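Local atomic coordinates of adenosyl-chloride synthase (Thermotoga maritima, PDB entry 2ZBV), a protein that binds adenosine and, as a member of the SAM hydrolase / SAM-dependent halogenase family, probably cleaves S-adenosyl-L-methionine, with chloride or water as the possible nucleophile. Residues Ala46-Leu50 with Gly94-Val98; Met1-Leu5 with Ala29-Asp33; Glu115-Lys119 with Asp130-Val135. All coordinates share one frame; numbering follows the deposited sequence.

Contact 1. Residues Ala46-Leu50 with Gly94-Val98; sequences ASHVL and GVLTV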
loop_
_atom_site.group_PDB
_atom_site.type_symbol
_atom_site.label_atom_id
_atom_site.label_comp_id
_atom_site.label_asym_id
_atom_site.label_seq_id
_atom_site.Cartn_x
_atom_site.Cartn_y
_atom_site.Cartn_z
ATOM N N ALA A 46 8.867 -10.544 11.064
ATOM C CA ALA A 46 8.149 -11.252 10.013
ATOM C C ALA A 46 7.632 -12.622 10.493
ATOM O O ALA A 46 6.524 -13.023 10.139
ATOM C CB ALA A 46 9.056 -11.431 8.785
ATOM N N SER A 47 8.417 -13.325 11.309
ATOM C CA SER A 47 8.005 -14.652 11.784
ATOM C C SER A 47 6.715 -14.552 12.589
ATOM O O SER A 47 5.833 -15.398 12.471
ATOM C CB SER A 47 9.124 -15.322 12.611
ATOM O OG SER A 47 9.309 -14.738 13.896
ATOM N N HIS A 48 6.594 -13.498 13.391
ATOM C CA HIS A 48 5.386 -13.273 14.186
ATOM C C HIS A 48 4.191 -12.868 13.324
ATOM O O HIS A 48 3.100 -13.424 13.467
ATOM C CB HIS A 48 5.641 -12.191 15.234
ATOM C CG HIS A 48 6.486 -12.654 16.377
ATOM N ND1 HIS A 48 6.061 -13.615 17.269
ATOM C CD2 HIS A 48 7.731 -12.295 16.771
ATOM C CE1 HIS A 48 7.010 -13.828 18.164
ATOM N NE2 HIS A 48 8.033 -13.039 17.885
ATOM N N VAL A 49 4.391 -11.887 12.443
ATOM C CA VAL A 49 3.319 -11.422 11.553
ATOM C C VAL A 49 2.790 -12.577 10.699
ATOM O O VAL A 49 1.586 -12.705 10.483
ATOM C CB VAL A 49 3.807 -10.300 10.592
ATOM C CG1 VAL A 49 2.692 -9.953 9.607
ATOM C CG2 VAL A 49 4.191 -9.040 11.392
ATOM N N LEU A 50 3.701 -13.414 10.214
ATOM C CA LEU A 50 3.335 -14.563 9.382
ATOM C C LEU A 50 2.393 -15.504 10.124
ATOM O O LEU A 50 1.331 -15.867 9.625
ATOM C CB LEU A 50 4.590 -15.338 8.982
ATOM C CG LEU A 50 4.336 -16.652 8.240
ATOM C CD1 LEU A 50 3.705 -16.355 6.886
ATOM C CD2 LEU A 50 5.664 -17.400 8.065
ATOM N N GLY A 94 15.032 -18.774 9.505
ATOM C CA GLY A 94 14.309 -18.653 10.757
ATOM C C GLY A 94 12.978 -17.919 10.676
ATOM O O GLY A 94 12.243 -17.879 11.662
ATOM N N VAL A 95 12.651 -17.337 9.522
ATOM C CA VAL A 95 11.383 -16.622 9.398
ATOM C C VAL A 95 10.166 -17.538 9.628
ATOM O O VAL A 95 9.107 -17.081 10.071
ATOM C CB VAL A 95 11.266 -15.889 8.020
ATOM C CG1 VAL A 95 11.147 -16.893 6.858
ATOM C CG2 VAL A 95 10.068 -14.944 8.045
ATOM N N LEU A 96 10.323 -18.836 9.363
ATOM C CA LEU A 96 9.225 -19.791 9.557
ATOM C C LEU A 96 9.219 -20.414 10.948
ATOM O O LEU A 96 8.496 -21.383 11.195
ATOM C CB LEU A 96 9.297 -20.910 8.512
ATOM C CG LEU A 96 9.209 -20.475 7.046
ATOM C CD1 LEU A 96 9.241 -21.698 6.136
ATOM C CD2 LEU A 96 7.930 -19.663 6.830
ATOM N N THR A 97 10.013 -19.852 11.855
ATOM C CA THR A 97 10.117 -20.363 13.218
ATOM C C THR A 97 8.793 -20.495 13.972
ATOM O O THR A 97 8.506 -21.554 14.545
ATOM C CB THR A 97 11.058 -19.488 14.073
ATOM O OG1 THR A 97 12.401 -19.632 13.608
ATOM C CG2 THR A 97 10.996 -19.895 15.539
ATOM N N VAL A 98 7.989 -19.432 13.974
ATOM C CA VAL A 98 6.726 -19.454 14.703
ATOM C C VAL A 98 5.679 -20.414 14.131
ATOM O O VAL A 98 5.083 -21.184 14.881
ATOM C CB VAL A 98 6.122 -18.027 14.834
ATOM C CG1 VAL A 98 4.944 -18.048 15.812
ATOM C CG2 VAL A 98 7.193 -17.042 15.329
HETATM O O HOH W 1 6.897 -17.950 11.543
#
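Ser47 of helix 43-54 packs against Val95 and Val98; helix 43-54 here meets the turn that starts helix 97-103, in a buried contact against the mixed sheet of the N-terminal domain. Gly94 opens this turn, which is of type I. Its phi of 99° would press a CB against the preceding carbonyl O, which calls for glycine. Thr97 OG1 bonds to Gly94 O at 2.6 Å, and the same oxygen also accepts the backbone N of that threonine. At Val95, the methyl anti to the backbone N, CG2, lies 3.7 Å from Ala46 CB. Val95 O approaches Ser47 CA at 3.2 Å in a C-H...O contact, 130° at the hydrogen. A water then ties the backbones together by donating to Ser47 O at 2.9 Å and to Val95 O at 2.8 Å. Leu96, the N-cap of helix 97-103, sends CD2 back to Leu50 CD2; at 3.4 Å this methyl pair is tighter than usual, and Phe88 of strand 87-91 touches both leucines. Thr97 OG1 also bonds to Leu158 N. Val98 points at the neighbouring helix, its CG2 lying 3.4 Å from Ser47 OG, a hydroxyl whose hydrogen bond goes to Arg44 O one turn back. The same CG2 also sits over one face of the His48 imidazole, 4.1 Å from ND1.

Contact 2. Residues Met1-Leu5 with Ala29-Asp33; sequences MIGFL and AEIID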
loop_
_atom_site.group_PDB
_atom_site.type_symbol
_atom_site.label_atom_id
_atom_site.label_comp_id
_atom_site.label_asym_id
_atom_site.label_seq_id
_atom_site.Cartn_x
_atom_site.Cartn_y
_atom_site.Cartn_z
HETATM N N MSE A 1 -5.266 -19.740 -2.636
HETATM C CA MSE A 1 -4.734 -18.350 -2.663
HETATM C C MSE A 1 -3.285 -18.288 -2.176
HETATM O O MSE A 1 -2.798 -19.211 -1.528
HETATM C CB MSE A 1 -5.623 -17.427 -1.806
HETATM C CG MSE A 1 -5.871 -17.899 -0.366
HETATM SE SE MSE A 1 -7.181 -16.819 0.674
HETATM C CE MSE A 1 -8.823 -17.571 -0.043
ATOM N N ILE A 2 -2.600 -17.201 -2.514
ATOM C CA ILE A 2 -1.221 -16.989 -2.100
ATOM C C ILE A 2 -1.142 -15.807 -1.121
ATOM O O ILE A 2 -1.596 -14.714 -1.445
ATOM C CB ILE A 2 -0.319 -16.686 -3.332
ATOM C CG1 ILE A 2 -0.095 -17.966 -4.141
ATOM C CG2 ILE A 2 1.016 -16.112 -2.890
ATOM C CD1 ILE A 2 0.619 -17.723 -5.469
ATOM N N GLY A 3 -0.585 -16.042 0.070
ATOM C CA GLY A 3 -0.429 -14.984 1.066
ATOM C C GLY A 3 0.981 -14.443 0.882
ATOM O O GLY A 3 1.942 -15.192 1.014
ATOM N N PHE A 4 1.106 -13.145 0.622
ATOM C CA PHE A 4 2.396 -12.514 0.314
ATOM C C PHE A 4 2.932 -11.624 1.448
ATOM O O PHE A 4 2.278 -10.657 1.850
ATOM C CB PHE A 4 2.186 -11.706 -0.979
ATOM C CG PHE A 4 3.441 -11.415 -1.777
ATOM C CD1 PHE A 4 4.685 -11.928 -1.410
ATOM C CD2 PHE A 4 3.357 -10.599 -2.912
ATOM C CE1 PHE A 4 5.836 -11.631 -2.163
ATOM C CE2 PHE A 4 4.497 -10.291 -3.674
ATOM C CZ PHE A 4 5.741 -10.812 -3.292
ATOM N N LEU A 5 4.125 -11.951 1.949
ATOM C CA LEU A 5 4.755 -11.202 3.049
ATOM C C LEU A 5 6.244 -10.915 2.760
ATOM O O LEU A 5 7.010 -11.837 2.481
ATOM C CB LEU A 5 4.614 -12.014 4.344
ATOM C CG LEU A 5 5.245 -11.570 5.671
ATOM C CD1 LEU A 5 4.781 -10.176 6.044
ATOM C CD2 LEU A 5 4.830 -12.556 6.771
ATOM N N ALA A 29 -4.142 -16.841 -10.439
ATOM C CA ALA A 29 -3.633 -16.831 -9.069
ATOM C C ALA A 29 -4.229 -15.685 -8.257
ATOM O O ALA A 29 -4.338 -14.559 -8.745
ATOM C CB ALA A 29 -2.109 -16.718 -9.075
ATOM N N GLU A 30 -4.616 -15.986 -7.023
ATOM C CA GLU A 30 -5.179 -14.989 -6.123
ATOM C C GLU A 30 -4.094 -14.617 -5.117
ATOM O O GLU A 30 -3.732 -15.416 -4.256
ATOM C CB GLU A 30 -6.393 -15.552 -5.375
ATOM C CG GLU A 30 -7.046 -14.544 -4.442
ATOM C CD GLU A 30 -7.659 -13.375 -5.196
ATOM O OE1 GLU A 30 -8.615 -13.607 -5.968
ATOM O OE2 GLU A 30 -7.185 -12.231 -5.020
ATOM N N ILE A 31 -3.587 -13.398 -5.227
ATOM C CA ILE A 31 -2.526 -12.930 -4.345
ATOM C C ILE A 31 -3.050 -11.957 -3.297
ATOM O O ILE A 31 -3.598 -10.911 -3.626
ATOM C CB ILE A 31 -1.419 -12.224 -5.156
ATOM C CG1 ILE A 31 -0.940 -13.142 -6.288
ATOM C CG2 ILE A 31 -0.251 -11.859 -4.245
ATOM C CD1 ILE A 31 0.023 -12.469 -7.265
ATOM N N ILE A 32 -2.893 -12.313 -2.033
ATOM C CA ILE A 32 -3.333 -11.432 -0.961
ATOM C C ILE A 32 -2.101 -10.992 -0.204
ATOM O O ILE A 32 -1.366 -11.812 0.315
ATOM C CB ILE A 32 -4.290 -12.128 0.018
ATOM C CG1 ILE A 32 -5.540 -12.601 -0.740
ATOM C CG2 ILE A 32 -4.651 -11.157 1.156
ATOM C CD1 ILE A 32 -6.651 -13.138 0.152
ATOM N N ASP A 33 -1.870 -9.689 -0.176
ATOM C CA ASP A 33 -0.725 -9.141 0.529
ATOM C C ASP A 33 -1.001 -9.151 2.026
ATOM O O ASP A 33 -2.028 -8.659 2.483
ATOM C CB ASP A 33 -0.463 -7.706 0.071
ATOM C CG ASP A 33 -0.067 -7.619 -1.397
ATOM O OD1 ASP A 33 -0.468 -6.641 -2.058
ATOM O OD2 ASP A 33 0.654 -8.517 -1.887
#
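Ile2 and Phe4 bond to Glu30 and Ile32 through three backbone hydrogen bonds that pair the segments in parallel. Ile2 N gives to Glu30 O at 2.7 Å, and Ile32 N gives to Ile2 O at 2.8 Å with an N-H...O angle of 176°. Phe4 N completes the set at 2.8 Å from Ile32 O. Weaker C-H...O contacts fill in between these bonds: Ile31 CA reaches Ile2 O, and Gly3 CA lies 3.4 Å from Ile32 O.

The strands belong to a beta-alpha-beta unit, in which helix 14-25 connects strand 2-6 to strand 31-33, the outermost strand of the sheet within this chain. Helix 14-25 packs on the face bearing Ile2, Ile31 and Phe4, through Ile22 and Ala18.

Among the apolar contacts, Phe4 and Ile31 run alongside each other, with Ile31 CG2 4.0 Å from Phe4 CD2. On the face of Ile32, the selenium of selenomethionine Met1 comes 3.8 Å from Ile32 CD1. Ile32 also packs on Gly16, and Met1 on Lys23, of the second subunit.

Carboxylates come last. With Phe4 CG anti to the backbone N (chi1 -157°), the ring is brought beside Asp33, whose OD2 rests 3.6 Å from Phe4 CD2 with carboxylate and ring planes 46° apart. That carboxylate is fixed by Lys19, in a salt bridge to OD1, and by His36, which bonds to OD2 and meets the Phe4 ring edge-to-face. Glu30 forms its salt bridge with Lys23 of the second subunit.

Contact 3. Residues Glu115-Lys119 with Asp130-Val135; sequences ELFYK and DIFAPV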
loop_
_atom_site.group_PDB
_atom_site.type_symbol
_atom_site.label_atom_id
_atom_site.label_comp_id
_atom_site.label_asym_id
_atom_site.label_seq_id
_atom_site.Cartn_x
_atom_site.Cartn_y
_atom_site.Cartn_z
ATOM N N GLU A 115 13.646 -26.114 -12.878
ATOM C CA GLU A 115 12.611 -25.947 -13.898
ATOM C C GLU A 115 11.438 -25.093 -13.412
ATOM O O GLU A 115 10.599 -24.659 -14.206
ATOM C CB GLU A 115 12.106 -27.319 -14.354
ATOM C CG GLU A 115 13.186 -28.166 -15.014
ATOM C CD GLU A 115 13.833 -27.453 -16.188
ATOM O OE1 GLU A 115 13.115 -27.145 -17.164
ATOM O OE2 GLU A 115 15.057 -27.190 -16.133
ATOM N N LEU A 116 11.388 -24.849 -12.109
ATOM C CA LEU A 116 10.321 -24.052 -11.518
ATOM C C LEU A 116 10.678 -22.563 -11.468
ATOM O O LEU A 116 9.815 -21.715 -11.208
ATOM C CB LEU A 116 10.032 -24.555 -10.103
ATOM C CG LEU A 116 9.685 -26.048 -9.999
ATOM C CD1 LEU A 116 9.550 -26.444 -8.531
ATOM C CD2 LEU A 116 8.392 -26.329 -10.761
ATOM N N PHE A 117 11.942 -22.249 -11.734
ATOM C CA PHE A 117 12.421 -20.866 -11.687
ATOM C C PHE A 117 11.869 -19.984 -12.791
ATOM O O PHE A 117 11.427 -20.470 -13.828
ATOM C CB PHE A 117 13.959 -20.833 -11.742
ATOM C CG PHE A 117 14.633 -21.537 -10.591
ATOM C CD1 PHE A 117 13.887 -22.138 -9.580
ATOM C CD2 PHE A 117 16.019 -21.579 -10.509
ATOM C CE1 PHE A 117 14.506 -22.766 -8.506
ATOM C CE2 PHE A 117 16.652 -22.204 -9.438
ATOM C CZ PHE A 117 15.895 -22.798 -8.433
ATOM N N TYR A 118 11.902 -18.676 -12.554
ATOM C CA TYR A 118 11.432 -17.689 -13.520
ATOM C C TYR A 118 12.526 -17.502 -14.570
ATOM O O TYR A 118 12.244 -17.234 -15.735
ATOM C CB TYR A 118 11.116 -16.371 -12.794
ATOM C CG TYR A 118 11.040 -15.121 -13.651
ATOM C CD1 TYR A 118 10.171 -15.033 -14.738
ATOM C CD2 TYR A 118 11.820 -14.002 -13.341
ATOM C CE1 TYR A 118 10.080 -13.850 -15.500
ATOM C CE2 TYR A 118 11.743 -12.829 -14.085
ATOM C CZ TYR A 118 10.871 -12.756 -15.162
ATOM O OH TYR A 118 10.794 -11.582 -15.880
ATOM N N LYS A 119 13.779 -17.656 -14.152
ATOM C CA LYS A 119 14.903 -17.529 -15.073
ATOM C C LYS A 119 15.926 -18.635 -14.871
ATOM O O LYS A 119 16.124 -19.116 -13.758
ATOM C CB LYS A 119 15.577 -16.162 -14.924
ATOM C CG LYS A 119 14.715 -15.029 -15.447
ATOM C CD LYS A 119 15.505 -13.759 -15.711
ATOM C CE LYS A 119 16.015 -13.125 -14.440
ATOM N NZ LYS A 119 16.479 -11.744 -14.738
ATOM N N ASP A 130 12.938 -14.433 -8.826
ATOM C CA ASP A 130 13.430 -15.510 -9.673
ATOM C C ASP A 130 13.250 -16.940 -9.209
ATOM O O ASP A 130 13.265 -17.857 -10.033
ATOM C CB ASP A 130 14.911 -15.272 -9.981
ATOM C CG ASP A 130 15.158 -13.916 -10.607
ATOM O OD1 ASP A 130 14.239 -13.407 -11.285
ATOM O OD2 ASP A 130 16.269 -13.365 -10.432
ATOM N N ILE A 131 13.076 -17.132 -7.907
ATOM C CA ILE A 131 12.929 -18.473 -7.357
ATOM C C ILE A 131 11.699 -18.683 -6.473
ATOM O O ILE A 131 10.911 -19.600 -6.707
ATOM C CB ILE A 131 14.178 -18.860 -6.538
ATOM C CG1 ILE A 131 15.435 -18.773 -7.417
ATOM C CG2 ILE A 131 14.003 -20.266 -5.957
ATOM C CD1 ILE A 131 16.739 -19.139 -6.688
ATOM N N PHE A 132 11.540 -17.840 -5.455
ATOM C CA PHE A 132 10.419 -17.978 -4.527
ATOM C C PHE A 132 9.037 -17.747 -5.114
ATOM O O PHE A 132 8.145 -18.582 -4.947
ATOM C CB PHE A 132 10.614 -17.053 -3.318
ATOM C CG PHE A 132 11.801 -17.411 -2.469
ATOM C CD1 PHE A 132 11.925 -18.690 -1.930
ATOM C CD2 PHE A 132 12.790 -16.470 -2.201
ATOM C CE1 PHE A 132 13.017 -19.028 -1.139
ATOM C CE2 PHE A 132 13.893 -16.794 -1.409
ATOM C CZ PHE A 132 14.007 -18.072 -0.876
ATOM N N ALA A 133 8.852 -16.617 -5.794
ATOM C CA ALA A 133 7.548 -16.307 -6.366
ATOM C C ALA A 133 7.077 -17.372 -7.355
ATOM O O ALA A 133 5.973 -17.888 -7.228
ATOM C CB ALA A 133 7.570 -14.924 -7.036
ATOM N N PRO A 134 7.908 -17.719 -8.351
ATOM C CA PRO A 134 7.446 -18.740 -9.296
ATOM C C PRO A 134 7.153 -20.088 -8.636
ATOM O O PRO A 134 6.207 -20.783 -9.020
ATOM C CB PRO A 134 8.576 -18.795 -10.332
ATOM C CG PRO A 134 9.788 -18.298 -9.576
ATOM C CD PRO A 134 9.213 -17.169 -8.758
ATOM N N VAL A 135 7.954 -20.457 -7.642
ATOM C CA VAL A 135 7.727 -21.712 -6.940
ATOM C C VAL A 135 6.370 -21.676 -6.233
ATOM O O VAL A 135 5.589 -22.636 -6.314
ATOM C CB VAL A 135 8.855 -21.990 -5.925
ATOM C CG1 VAL A 135 8.433 -23.070 -4.939
ATOM C CG2 VAL A 135 10.107 -22.446 -6.676
#
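Tyr118 N donates to Asp130 O at 3.0 Å, 170° at the hydrogen, and so joins the loop before helix 127-140 to a carbonyl that Pro134, lacking an N-H, cannot engage one turn on. A pi-type turn at 130-132 and a kink at Pro134 accompany this. Pro134 CB rests 3.3 Å from Leu116 O, and its CG lies against Tyr118 CB. Ile131 lies over the Phe117 ring, with CG1 4.0 Å from the centroid and 3° off the normal, a CH-pi contact. Its CG2 branch reaches Phe117 CE1 at 3.6 Å. With an alanine for Phe117 the ring beside Ile131 is gone, which would probably leave a gap and let that side chain turn. Tyr118 CG stands anti to its own N (chi1 161°), which brings the ring edge to Asp130 OD1, in plane and 3.2 Å from CD2; Tyr118 OH bonds to Asp56 of the third subunit. Lys119 CG lies over the rim of one face, and NZ stays 4.4 Å from Asp130 OD1, beyond a salt bridge, while Asp130 OD2 bonds to Ser123 OG. Across the segments there is thus one hydrogen bond; the rest is packing, with the lysine likely to attract the carboxylate at longer range.

Overall arrangement
All three contacts lie in the N-terminal domain, but at different depths. Contact 1 is the most central, about 4 Å from the centre of the chain, and packs helix 43-54 on the turn before helix 97-103 through aliphatic side chains and a bridging water. Contact 2, partly buried, is the sheet itself: regular backbone bonding, with Glu30 bridged to the second subunit and Asp33 held within its own chain. The two meet where Leu5 CD2 packs 3.6 Å from Leu50 CB. Contact 3 is about 23 Å from the centre, yet buried, and joins loop to helix. Contacts 2 and 3 do not touch, their nearest atoms being about 6 Å apart, but helix 14-25 packs on both, and Ile22 reaches Ile2 as well as Ala133.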